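Long-range contacts in putative xanthine dehydrogenase YAGS fad-binding subunit (Escherichia coli, PDB 5G5G), which probably oxidises aldehydes in the periplasm, this chain holding the molybdenum ion and pterin cytosine dinucleotide of a three-chain xanthine dehydrogenase-family enzyme: residues K175-Y180 and H288-A293; G163-A168 and A301-S306; S447-H452 and S517-A522; E462-D467 and F500-G505; R398-E403 and L675-P680. All coordinates share one frame; numbering follows the deposited sequence. Where two conformers were deposited one is given.

Interaction 1. Residues K175-Y180 and H288-A293; sequences KIDATY and HLRIGA
D177 stands between H288 and R290 on one face of two antiparallel strands and engages both. The H288 ring presents its edge: NE2 donates to D177 OD1 over 2.6 Å, with the oxygen almost exactly in the ring plane. The carboxylate receives this bond on its syn side, 35° out of its own plane. With CG of D177 anti to the backbone N (chi1 180°), the acid reaches over to the partner strand. Its second oxygen faces R290, whose side chain runs alongside in the same direction; D177 OD2 to R290 NE is a long salt bridge of 3.5 Å, and a water reinforces it by donating to OD2 and accepting from R290 NH2. The other face is mainly apolar. There I176 CD1 approaches I291 CG1 to 4.1 Å, and the Y180 side chain crosses L289 at about a right angle, with CE1 4.0 Å from L289 CD1. I176/I291 and A178/L289 are the hydrogen-bonded pairs. Strand 174-182 is outermost in its five-stranded sheet, and strand 285-293 lies between it and 299-310. Helix 354-372 packs on the mainly apolar face, where E367 takes the Y180 hydroxyl, while F169 of helix 165-171 makes a cation-pi contact with R290.

Interaction 2. Residues G163-A168 and A301-S306; sequences GDFDGA and AISHES
F165 lays its ring on strand 301-306, and S303 CB sits over one face of it, 3.5 Å from the ring centroid and only 16° off the normal, a tight CH-pi contact. The ring's edge meets the strand backbone at the same time, with CD1 of F165 3.5 Å from I302 N, and its CE1 packs 3.6 Å from A301 CB. F165 reaches the strand because CG is anti to the backbone N (chi1 170°), which throws the ring off the start of the helix. One helical turn on, A168 CB rests 3.8 Å from A301 CB and extends the patch toward its margin. The opposite side of this helix start is loose: D164 and D166 are exposed and do not touch the strand. D164 is the N-cap instead, its OD1 accepting from G167 N at 3.1 Å, met from well above the carboxylate plane. F165 also meets the ring of F169, farther along helix 165-171. The strand's backbone is already paired with its neighbours 285-293 and 331-340. Between helix start and strand 301-306 the contact is therefore packing without a hydrogen bond; D164 caps the helix through its carboxylate, while its N bonds to N331 of strand 331-340.

Interaction 3. Residues S447-H452 and S517-A522; sequences SGARVH and SGVYAA
A449 and V451 point from strand 447-452 onto helix 517-522, and methyl packing is the first kind of contact. A449 CB sits 3.8 Å from V519 CG2. V451 turns CG2 to the helix, beside its own backbone N and anti to the carbonyl carbon, and this methyl lands 3.7 Å from A522 CB; V519 CG1 is 4.4 Å from V451 CG2. The second kind sets carbon against backbone oxygen. G518 CA approaches S447 O to 3.5 Å in a bent CA-H...O contact, and A522 CB lies 3.6 Å from A449 O. Because G518 has no side chain where it meets S447 O, the backbones can close up: the short axes come as near as 6.4 Å and cross at -47°. Conventional hydrogen bonds across the contact are absent; the helix uses its own, such as A522 N to G518 O, and the strand is bonded to its sheet neighbours. R450, on the other face of the strand, forms salt bridges with E462 and E569. V519 also packs on L476 and A480 of helix 472-484. The chemistry is that of a helix buried against a sheet in the second molybdopterin cofactor-binding range, held by close fit of small side chains without directional polar bonds.

Interaction 4. Residues E462-D467 and F500-G505; sequences ETDMTD and FPVSAG
F500 places one ring face under the E462 side chain: CB of E462 makes a CH-pi contact 4.0 Å from the ring centroid, the two side chains crossing at about a right angle. The far end of E462 is turned to R450, with which it forms a salt bridge. The ring's edge lies near the backbone of T463, whose O is 3.4 Å from F500 CD2. P501 follows, and its carbonyl takes a nearly straight bond from D464 N at 2.9 Å. V502 contributes backbone, its CA 3.6 Å from D464 OD2. S503 makes the polar centre. Its N donates to D464 OD1 at 2.7 Å from above the carboxylate plane, and its hydroxyl donates to the same OD1 at 2.6 Å, nearly in line with the C-O bond. D464 reaches them with CG tucked between its backbone N and carbonyl carbon (chi1 82°). S503 OG also accepts from G505 N, an ST turn, so the hydroxyl both donates and accepts. A water donates to both D464 OD2 and S503 O. At G505 the carbonyl O lies 3.4 Å from SD of M465, which touches the pterin cytosine dinucleotide. Two protein donors on OD1 and water at OD2 would probably stabilise D464 as a carboxylate despite its burial; through that group and its backbone N it is a main tie between two loops beside the cofactor.

Interaction 5. Residues R398-E403 and L675-P680; sequences RRQLIE and LDDTDP
R398 lays its guanidinium over D677, whose CA sits 3.7 Å above the plane, toward the rim of the group. D677 OD1 is 3.3 Å from R398 NE but well out of the guanidinium plane, so this salt bridge rests on charge alone, with no N-H aimed at the oxygen. The directed bond is at the edge: R398 NH1 donates to T678 O at 2.8 Å, with the oxygen essentially in the guanidinium plane. A bend at chi3 (-63°) turns the head of the arginine along the loop. Q400 approaches the same acid from beside it, the two side chains sliding past each other with amide and carboxylate planes only 12° apart. Its NE2 donates to D677 OD1 at 2.8 Å, on the anti side and with a bent angle of 133°, and also to D676 O at 3.2 Å. Thus OD1 is shared by an amide and a positive charge, while D677 OD2 is held by G614 N. A water accepting from Q400 N lies 2.9 Å from D677 OD1. Farther along, L675 CD1 packs 3.8 Å from E403 CB, the apolar end of the contact. D679 OD2 is hydrogen-bonded to S397 and salt-bridged to K688. Q400 is the N-cap of helix 401-412, so this contact sets the helix start against the loop leaving edge strand 669-674, and L675 fits between the helix, at C404 and T407, and V610 of strand 602-612.

In the fold
From the N terminus, 163-168 opens interaction 2 and 175-180 opens interaction 1; 288-293 then closes interaction 1 and 301-306 closes interaction 2, one loop within the other. Strands 285-293 and 299-310 are neighbours, so both contacts belong to one sheet. In the second half three loops lie one within another: 398-403 starts interaction 5, 447-452 interaction 3 and 462-467 interaction 4, which close in reverse order at 500-505, 517-522 and 675-680. No loops cross. Interaction 5 joins the start of helix 401-412 to the loop after strand 669-674. Interactions 3 and 4 touch through R450 and E462, whereas the centres of interactions 1 and 4 lie about 44 Å apart.

Interaction 1. Residues K175-Y180 and H288-A293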
# COMPACT_ATOMS: atom_id res chain seq x y z
N LYS C 175 8.13 36.24 13.19
CA LYS C 175 8.76 34.96 13.27
C LYS C 175 7.88 33.87 13.80
O LYS C 175 6.88 34.14 14.44
CB LYS C 175 10.01 35.05 14.13
CG LYS C 175 9.74 35.31 15.60
CD LYS C 175 10.85 36.02 16.33
CE LYS C 175 10.87 37.51 16.00
NZ LYS C 175 11.95 38.32 16.61
N ILE C 176 8.27 32.64 13.51
CA ILE C 176 7.59 31.44 14.07
C ILE C 176 8.61 30.52 14.73
O ILE C 176 9.79 30.56 14.39
CB ILE C 176 6.75 30.64 13.02
CG1 ILE C 176 7.64 30.07 11.92
CG2 ILE C 176 5.67 31.51 12.40
CD1 ILE C 176 8.12 28.65 12.21
N ASP C 177 8.13 29.75 15.72
CA ASP C 177 8.90 28.71 16.42
C ASP C 177 7.90 27.59 16.65
O ASP C 177 6.96 27.77 17.42
CB ASP C 177 9.45 29.24 17.75
CG ASP C 177 10.26 28.19 18.53
OD1 ASP C 177 9.94 27.02 18.45
OD2 ASP C 177 11.20 28.54 19.28
N ALA C 178 8.07 26.48 15.95
CA ALA C 178 7.06 25.43 15.95
C ALA C 178 7.72 24.10 15.84
O ALA C 178 8.83 24.03 15.30
CB ALA C 178 6.06 25.59 14.80
N THR C 179 7.05 23.08 16.36
CA THR C 179 7.55 21.71 16.35
C THR C 179 6.55 20.87 15.60
O THR C 179 5.35 21.04 15.77
CB THR C 179 7.77 21.19 17.80
OG1 THR C 179 8.75 22.03 18.44
CG2 THR C 179 8.23 19.74 17.88
N TYR C 180 7.07 19.93 14.82
CA TYR C 180 6.28 19.05 13.95
C TYR C 180 6.78 17.60 14.10
O TYR C 180 7.93 17.34 14.40
CB TYR C 180 6.36 19.45 12.47
CG TYR C 180 6.08 20.91 12.22
CD1 TYR C 180 7.08 21.88 12.41
CD2 TYR C 180 4.83 21.34 11.83
CE1 TYR C 180 6.80 23.21 12.21
CE2 TYR C 180 4.55 22.68 11.63
CZ TYR C 180 5.54 23.61 11.80
OH TYR C 180 5.27 24.95 11.69
N HIS C 288 12.10 20.75 14.72
CA HIS C 288 11.94 22.07 15.34
C HIS C 288 12.38 23.13 14.33
O HIS C 288 13.54 23.13 13.90
CB HIS C 288 12.77 22.12 16.62
CG HIS C 288 12.55 23.35 17.42
ND1 HIS C 288 13.49 23.82 18.32
CD2 HIS C 288 11.52 24.22 17.46
CE1 HIS C 288 13.03 24.93 18.89
NE2 HIS C 288 11.83 25.19 18.39
N LEU C 289 11.45 24.02 13.95
CA LEU C 289 11.67 25.05 12.94
C LEU C 289 11.48 26.42 13.55
O LEU C 289 10.44 26.69 14.17
CB LEU C 289 10.70 24.86 11.79
CG LEU C 289 11.20 23.86 10.76
CD1 LEU C 289 10.06 23.33 9.91
CD2 LEU C 289 12.23 24.50 9.85
N ARG C 290 12.49 27.27 13.38
CA ARG C 290 12.44 28.65 13.85
C ARG C 290 12.79 29.51 12.62
O ARG C 290 13.91 29.39 12.07
CB ARG C 290 13.40 28.88 14.99
CG ARG C 290 13.16 27.93 16.16
CD ARG C 290 14.35 27.96 17.09
NE ARG C 290 14.30 29.13 17.88
CZ ARG C 290 15.34 29.68 18.54
NH1 ARG C 290 16.58 29.15 18.47
NH2 ARG C 290 15.14 30.76 19.28
N ILE C 291 11.83 30.30 12.15
CA ILE C 291 12.01 31.11 10.94
C ILE C 291 11.58 32.53 11.21
O ILE C 291 10.50 32.77 11.71
CB ILE C 291 11.24 30.58 9.73
CG1 ILE C 291 11.33 29.03 9.68
CG2 ILE C 291 11.76 31.23 8.46
CD1 ILE C 291 10.60 28.37 8.53
N GLY C 292 12.44 33.49 10.83
CA GLY C 292 12.13 34.89 10.95
C GLY C 292 12.29 35.64 9.67
O GLY C 292 13.16 35.28 8.84
N ALA C 293 11.47 36.68 9.51
CA ALA C 293 11.51 37.54 8.33
C ALA C 293 11.50 39.01 8.74
O ALA C 293 11.12 39.36 9.86
CB ALA C 293 10.29 37.27 7.45
O HOH W 1 12.45 30.80 19.86

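Interaction 2. Residues G163-A168 and A301-S306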
# COMPACT_ATOMS: atom_id res chain seq x y z
N GLY C 163 26.11 32.73 8.68
CA GLY C 163 25.80 34.00 9.34
C GLY C 163 25.54 33.84 10.82
O GLY C 163 26.17 33.03 11.48
N ASP C 164 24.57 34.58 11.35
CA ASP C 164 24.28 34.60 12.77
C ASP C 164 22.79 34.34 12.97
O ASP C 164 22.01 35.28 13.06
CB ASP C 164 24.70 35.93 13.33
CG ASP C 164 24.36 36.11 14.79
OD1 ASP C 164 24.02 35.16 15.52
OD2 ASP C 164 24.41 37.27 15.21
N PHE C 165 22.40 33.06 13.01
CA PHE C 165 20.99 32.71 13.16
C PHE C 165 20.36 33.35 14.41
O PHE C 165 19.31 33.97 14.34
CB PHE C 165 20.70 31.20 13.14
CG PHE C 165 19.28 30.93 13.53
CD1 PHE C 165 18.27 31.17 12.61
CD2 PHE C 165 18.96 30.67 14.86
CE1 PHE C 165 16.94 31.07 12.97
CE2 PHE C 165 17.63 30.58 15.26
CZ PHE C 165 16.63 30.78 14.32
N ASP C 166 21.02 33.21 15.54
CA ASP C 166 20.38 33.59 16.82
C ASP C 166 20.11 35.08 16.85
O ASP C 166 19.04 35.54 17.26
CB ASP C 166 21.27 33.25 18.01
CG ASP C 166 21.42 31.76 18.21
OD1 ASP C 166 20.54 31.01 17.86
OD2 ASP C 166 22.46 31.36 18.76
N GLY C 167 21.12 35.85 16.45
CA GLY C 167 21.00 37.28 16.38
C GLY C 167 19.92 37.74 15.44
O GLY C 167 19.14 38.64 15.79
N ALA C 168 19.86 37.13 14.26
CA ALA C 168 18.94 37.56 13.22
C ALA C 168 17.50 37.19 13.64
O ALA C 168 16.57 37.90 13.34
CB ALA C 168 19.30 36.91 11.88
N ALA C 301 16.30 34.61 8.85
CA ALA C 301 16.80 33.67 9.83
C ALA C 301 16.07 32.36 9.69
O ALA C 301 14.84 32.35 9.70
CB ALA C 301 16.63 34.26 11.23
N ILE C 302 16.77 31.25 9.46
CA ILE C 302 16.12 29.95 9.33
C ILE C 302 16.93 28.91 10.08
O ILE C 302 18.14 28.77 9.89
CB ILE C 302 15.86 29.53 7.86
CG1 ILE C 302 15.17 28.16 7.81
CG2 ILE C 302 17.15 29.53 7.00
CD1 ILE C 302 14.53 27.94 6.45
N SER C 303 16.27 28.23 11.00
CA SER C 303 16.85 27.16 11.79
C SER C 303 15.94 25.94 11.65
O SER C 303 14.69 26.03 11.80
CB SER C 303 16.98 27.55 13.25
OG SER C 303 17.36 26.42 14.09
N HIS C 304 16.54 24.79 11.34
CA HIS C 304 15.76 23.55 11.23
C HIS C 304 16.59 22.44 11.89
O HIS C 304 17.73 22.17 11.48
CB HIS C 304 15.48 23.24 9.78
CG HIS C 304 14.49 22.15 9.55
ND1 HIS C 304 13.98 21.91 8.29
CD2 HIS C 304 13.92 21.24 10.37
CE1 HIS C 304 13.12 20.90 8.36
NE2 HIS C 304 13.09 20.46 9.60
N GLU C 305 16.05 21.87 12.96
CA GLU C 305 16.69 20.70 13.59
C GLU C 305 15.71 19.54 13.51
O GLU C 305 14.51 19.74 13.61
CB GLU C 305 17.09 20.99 15.02
CG GLU C 305 18.16 22.05 15.12
CD GLU C 305 18.68 22.28 16.52
OE1 GLU C 305 17.97 22.00 17.50
OE2 GLU C 305 19.84 22.74 16.63
N SER C 306 16.22 18.35 13.27
CA SER C 306 15.40 17.15 13.21
C SER C 306 16.00 16.00 13.99
O SER C 306 17.22 15.76 13.93
CB SER C 306 15.21 16.73 11.76
OG SER C 306 14.26 15.68 11.67

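Interaction 3. Residues S447-H452 and S517-A522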
# COMPACT_ATOMS: atom_id res chain seq x y z
N SER C 447 26.64 4.81 -15.31
CA SER C 447 25.71 3.85 -15.81
C SER C 447 26.08 3.38 -17.18
O SER C 447 26.48 4.18 -18.02
CB SER C 447 24.31 4.44 -15.83
OG SER C 447 23.31 3.44 -16.07
N GLY C 448 25.92 2.09 -17.44
CA GLY C 448 26.29 1.49 -18.72
C GLY C 448 25.23 0.65 -19.38
O GLY C 448 24.22 0.30 -18.77
N ALA C 449 25.47 0.35 -20.65
CA ALA C 449 24.54 -0.40 -21.47
C ALA C 449 25.23 -1.01 -22.66
O ALA C 449 26.29 -0.58 -23.09
CB ALA C 449 23.40 0.52 -21.93
N ARG C 450 24.65 -2.09 -23.17
CA ARG C 450 25.09 -2.72 -24.40
C ARG C 450 23.92 -2.57 -25.38
O ARG C 450 22.78 -2.81 -25.02
CB ARG C 450 25.40 -4.19 -24.12
CG ARG C 450 25.91 -4.98 -25.29
CD ARG C 450 26.63 -6.27 -24.86
NE ARG C 450 25.89 -7.06 -23.88
CZ ARG C 450 26.27 -7.44 -22.65
NH1 ARG C 450 27.43 -7.10 -22.09
NH2 ARG C 450 25.45 -8.18 -21.94
N VAL C 451 24.20 -2.08 -26.58
CA VAL C 451 23.17 -1.89 -27.62
C VAL C 451 23.65 -2.59 -28.89
O VAL C 451 24.80 -2.43 -29.30
CB VAL C 451 22.91 -0.42 -27.90
CG1 VAL C 451 21.75 -0.25 -28.90
CG2 VAL C 451 22.58 0.30 -26.61
N HIS C 452 22.78 -3.38 -29.48
CA HIS C 452 23.09 -4.14 -30.71
C HIS C 452 22.19 -3.71 -31.85
O HIS C 452 20.96 -3.52 -31.64
CB HIS C 452 22.81 -5.59 -30.56
CG HIS C 452 23.35 -6.21 -29.32
ND1 HIS C 452 24.55 -6.88 -29.31
CD2 HIS C 452 22.84 -6.33 -28.08
CE1 HIS C 452 24.76 -7.39 -28.11
NE2 HIS C 452 23.73 -7.08 -27.34
N SER C 517 21.17 7.95 -20.27
CA SER C 517 22.48 8.50 -20.64
C SER C 517 23.49 7.41 -20.98
O SER C 517 24.34 7.60 -21.84
CB SER C 517 23.04 9.45 -19.60
OG SER C 517 22.23 10.62 -19.51
N GLY C 518 23.45 6.28 -20.28
CA GLY C 518 24.38 5.21 -20.66
C GLY C 518 23.98 4.61 -22.01
O GLY C 518 24.83 4.24 -22.80
N VAL C 519 22.68 4.53 -22.28
CA VAL C 519 22.23 4.09 -23.61
C VAL C 519 22.66 5.10 -24.67
O VAL C 519 23.21 4.72 -25.72
CB VAL C 519 20.67 3.81 -23.63
CG1 VAL C 519 20.16 3.63 -25.07
CG2 VAL C 519 20.35 2.64 -22.76
N TYR C 520 22.56 6.39 -24.35
CA TYR C 520 23.10 7.44 -25.20
C TYR C 520 24.57 7.18 -25.56
O TYR C 520 24.97 7.22 -26.73
CB TYR C 520 22.94 8.82 -24.54
CG TYR C 520 23.50 9.97 -25.34
CD1 TYR C 520 24.87 10.28 -25.30
CD2 TYR C 520 22.68 10.70 -26.20
CE1 TYR C 520 25.39 11.31 -26.06
CE2 TYR C 520 23.19 11.74 -26.95
CZ TYR C 520 24.55 12.04 -26.89
OH TYR C 520 25.06 13.07 -27.65
N ALA C 521 25.36 6.87 -24.53
CA ALA C 521 26.79 6.65 -24.73
C ALA C 521 27.02 5.45 -25.62
O ALA C 521 27.82 5.53 -26.56
CB ALA C 521 27.46 6.47 -23.39
N ALA C 522 26.29 4.36 -25.36
CA ALA C 522 26.42 3.14 -26.18
C ALA C 522 25.97 3.40 -27.64
O ALA C 522 26.65 3.00 -28.59
CB ALA C 522 25.69 1.96 -25.56

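Interaction 4. Residues E462-D467 and F500-G505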
# COMPACT_ATOMS: atom_id res chain seq x y z
N GLU C 462 20.56 -3.97 -23.74
CA GLU C 462 20.74 -4.73 -22.49
C GLU C 462 21.39 -3.85 -21.43
O GLU C 462 22.45 -3.28 -21.66
CB GLU C 462 21.64 -5.93 -22.71
CG GLU C 462 21.07 -6.93 -23.73
CD GLU C 462 22.08 -7.89 -24.33
OE1 GLU C 462 23.27 -7.52 -24.52
OE2 GLU C 462 21.66 -9.00 -24.67
N THR C 463 20.78 -3.82 -20.26
CA THR C 463 21.40 -3.16 -19.10
C THR C 463 20.78 -3.74 -17.81
O THR C 463 19.64 -4.17 -17.82
CB THR C 463 21.23 -1.63 -19.21
OG1 THR C 463 21.80 -1.01 -18.06
CG2 THR C 463 19.74 -1.23 -19.38
N ASP C 464 21.51 -3.73 -16.71
CA ASP C 464 20.94 -4.27 -15.48
C ASP C 464 19.97 -3.30 -14.75
O ASP C 464 19.47 -3.59 -13.64
CB ASP C 464 22.03 -4.76 -14.52
CG ASP C 464 22.67 -3.65 -13.67
OD1 ASP C 464 22.37 -2.43 -13.89
OD2 ASP C 464 23.51 -3.98 -12.80
N MET C 465 19.72 -2.15 -15.35
CA MET C 465 18.69 -1.25 -14.85
C MET C 465 17.36 -1.95 -14.62
O MET C 465 17.03 -2.88 -15.35
CB MET C 465 18.49 -0.10 -15.84
CG MET C 465 17.49 0.92 -15.39
SD MET C 465 17.96 1.73 -13.84
CE MET C 465 16.52 2.69 -13.61
N THR C 466 16.65 -1.52 -13.60
CA THR C 466 15.33 -2.08 -13.26
C THR C 466 14.19 -1.16 -13.66
O THR C 466 14.35 0.10 -13.81
CB THR C 466 15.25 -2.38 -11.75
OG1 THR C 466 15.63 -1.19 -11.01
CG2 THR C 466 16.15 -3.51 -11.41
N ASP C 467 13.04 -1.80 -13.83
CA ASP C 467 11.76 -1.12 -14.05
C ASP C 467 10.89 -1.57 -12.94
O ASP C 467 10.41 -2.71 -12.93
CB ASP C 467 11.14 -1.42 -15.44
CG ASP C 467 9.98 -0.48 -15.77
OD1 ASP C 467 9.29 -0.04 -14.80
OD2 ASP C 467 9.81 -0.19 -16.99
N PHE C 500 24.02 -8.36 -17.57
CA PHE C 500 24.07 -7.18 -18.43
C PHE C 500 24.94 -6.11 -17.81
O PHE C 500 25.27 -6.17 -16.64
CB PHE C 500 22.66 -6.61 -18.57
CG PHE C 500 21.65 -7.55 -19.17
CD1 PHE C 500 22.02 -8.59 -20.06
CD2 PHE C 500 20.31 -7.35 -18.89
CE1 PHE C 500 21.08 -9.43 -20.60
CE2 PHE C 500 19.38 -8.20 -19.42
CZ PHE C 500 19.74 -9.22 -20.27
N PRO C 501 25.25 -5.05 -18.56
CA PRO C 501 26.13 -4.04 -17.97
C PRO C 501 25.56 -3.33 -16.77
O PRO C 501 24.33 -3.21 -16.63
CB PRO C 501 26.32 -3.04 -19.13
CG PRO C 501 26.28 -3.90 -20.34
CD PRO C 501 25.20 -4.93 -20.02
N VAL C 502 26.45 -2.87 -15.90
CA VAL C 502 26.06 -2.21 -14.67
C VAL C 502 25.49 -0.80 -14.90
O VAL C 502 26.18 0.13 -15.40
CB VAL C 502 27.24 -2.14 -13.68
CG1 VAL C 502 26.86 -1.40 -12.40
CG2 VAL C 502 27.72 -3.56 -13.34
N SER C 503 24.21 -0.64 -14.57
CA SER C 503 23.57 0.67 -14.47
C SER C 503 23.64 1.25 -13.06
O SER C 503 24.06 0.58 -12.12
CB SER C 503 22.10 0.53 -14.87
OG SER C 503 21.35 0.00 -13.81
N ALA C 504 23.12 2.46 -12.91
CA ALA C 504 22.99 3.05 -11.57
C ALA C 504 21.80 2.51 -10.76
O ALA C 504 21.69 2.83 -9.58
CB ALA C 504 22.92 4.56 -11.63
N GLY C 505 20.96 1.70 -11.38
CA GLY C 505 19.75 1.19 -10.74
C GLY C 505 18.65 2.20 -10.50
O GLY C 505 18.74 3.36 -10.92
O HOH W 2 22.80 -1.95 -10.94
O HOH W 3 25.00 -6.07 -13.58

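Interaction 5. Residues R398-E403 and L675-P680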
# COMPACT_ATOMS: atom_id res chain seq x y z
N ARG C 398 19.52 25.18 -13.08
CA ARG C 398 18.36 25.98 -13.36
C ARG C 398 17.26 25.76 -12.35
O ARG C 398 17.10 24.67 -11.79
CB ARG C 398 17.81 25.79 -14.73
CG ARG C 398 17.24 24.48 -15.10
CD ARG C 398 16.85 24.53 -16.60
NE ARG C 398 15.79 25.55 -16.85
CZ ARG C 398 15.16 25.77 -18.02
NH1 ARG C 398 15.42 25.01 -19.08
NH2 ARG C 398 14.22 26.71 -18.10
N ARG C 399 16.48 26.79 -12.14
CA ARG C 399 15.53 26.73 -11.05
C ARG C 399 14.33 27.55 -11.43
O ARG C 399 14.45 28.77 -11.55
CB ARG C 399 16.16 27.26 -9.74
CG ARG C 399 15.13 27.45 -8.64
CD ARG C 399 15.81 27.74 -7.32
NE ARG C 399 14.85 28.30 -6.38
CZ ARG C 399 14.89 28.14 -5.06
NH1 ARG C 399 15.80 27.37 -4.49
NH2 ARG C 399 13.97 28.77 -4.31
N GLN C 400 13.21 26.84 -11.53
CA GLN C 400 11.94 27.41 -11.94
C GLN C 400 10.84 27.21 -10.90
O GLN C 400 9.67 27.02 -11.28
CB GLN C 400 11.48 26.72 -13.24
CG GLN C 400 12.47 26.89 -14.33
CD GLN C 400 11.83 26.67 -15.68
OE1 GLN C 400 11.51 27.65 -16.36
NE2 GLN C 400 11.64 25.40 -16.07
N LEU C 401 11.20 27.28 -9.61
CA LEU C 401 10.19 27.16 -8.60
C LEU C 401 9.12 28.24 -8.73
O LEU C 401 7.92 27.95 -8.62
CB LEU C 401 10.79 27.21 -7.20
CG LEU C 401 9.77 27.16 -6.06
CD1 LEU C 401 9.01 25.83 -6.04
CD2 LEU C 401 10.47 27.38 -4.73
N ILE C 402 9.56 29.49 -8.93
CA ILE C 402 8.63 30.61 -9.13
C ILE C 402 7.60 30.27 -10.18
O ILE C 402 6.36 30.39 -9.97
CB ILE C 402 9.39 31.89 -9.48
CG1 ILE C 402 10.25 32.39 -8.29
CG2 ILE C 402 8.44 32.96 -9.95
CD1 ILE C 402 11.08 33.64 -8.56
N GLU C 403 8.10 29.80 -11.33
CA GLU C 403 7.23 29.43 -12.45
C GLU C 403 6.30 28.24 -12.17
O GLU C 403 5.13 28.25 -12.64
CB GLU C 403 8.07 29.22 -13.70
CG GLU C 403 8.69 30.50 -14.19
CD GLU C 403 10.05 30.90 -13.54
OE1 GLU C 403 10.61 30.20 -12.66
OE2 GLU C 403 10.51 32.03 -13.92
N LEU C 675 6.69 21.69 -16.62
CA LEU C 675 7.37 22.76 -17.32
C LEU C 675 8.50 22.19 -18.15
O LEU C 675 9.11 21.16 -17.79
CB LEU C 675 7.96 23.76 -16.29
CG LEU C 675 6.91 24.46 -15.42
CD1 LEU C 675 7.55 25.58 -14.58
CD2 LEU C 675 5.79 25.06 -16.21
N ASP C 676 8.78 22.79 -19.30
CA ASP C 676 9.97 22.47 -20.11
C ASP C 676 11.13 22.95 -19.22
O ASP C 676 11.26 24.15 -19.00
CB ASP C 676 10.07 23.29 -21.46
CG ASP C 676 9.33 22.66 -22.71
OD1 ASP C 676 8.73 21.57 -22.58
OD2 ASP C 676 9.35 23.29 -23.86
N ASP C 677 11.94 22.08 -18.70
CA ASP C 677 12.97 22.47 -17.80
C ASP C 677 14.30 21.88 -18.27
O ASP C 677 15.18 21.64 -17.49
CB ASP C 677 12.54 21.96 -16.45
CG ASP C 677 13.41 22.40 -15.34
OD1 ASP C 677 13.64 23.65 -15.23
OD2 ASP C 677 13.84 21.51 -14.53
N THR C 678 14.43 21.74 -19.58
CA THR C 678 15.60 21.11 -20.24
C THR C 678 16.89 21.63 -19.63
O THR C 678 17.12 22.88 -19.61
CB THR C 678 15.58 21.46 -21.76
OG1 THR C 678 14.35 20.96 -22.29
CG2 THR C 678 16.71 20.85 -22.50
N ASP C 679 17.70 20.72 -19.10
CA ASP C 679 18.85 21.10 -18.28
C ASP C 679 20.10 20.48 -18.83
O ASP C 679 20.44 19.38 -18.46
CB ASP C 679 18.65 20.72 -16.80
CG ASP C 679 19.64 21.46 -15.88
OD1 ASP C 679 20.67 21.97 -16.40
OD2 ASP C 679 19.35 21.58 -14.66
N PRO C 680 20.81 21.21 -19.70
CA PRO C 680 22.05 20.65 -20.27
C PRO C 680 23.20 20.46 -19.28
O PRO C 680 24.18 19.81 -19.65
CB PRO C 680 22.44 21.64 -21.34
CG PRO C 680 21.67 22.86 -21.11
CD PRO C 680 20.54 22.59 -20.18
O HOH W 4 13.85 24.14 -12.39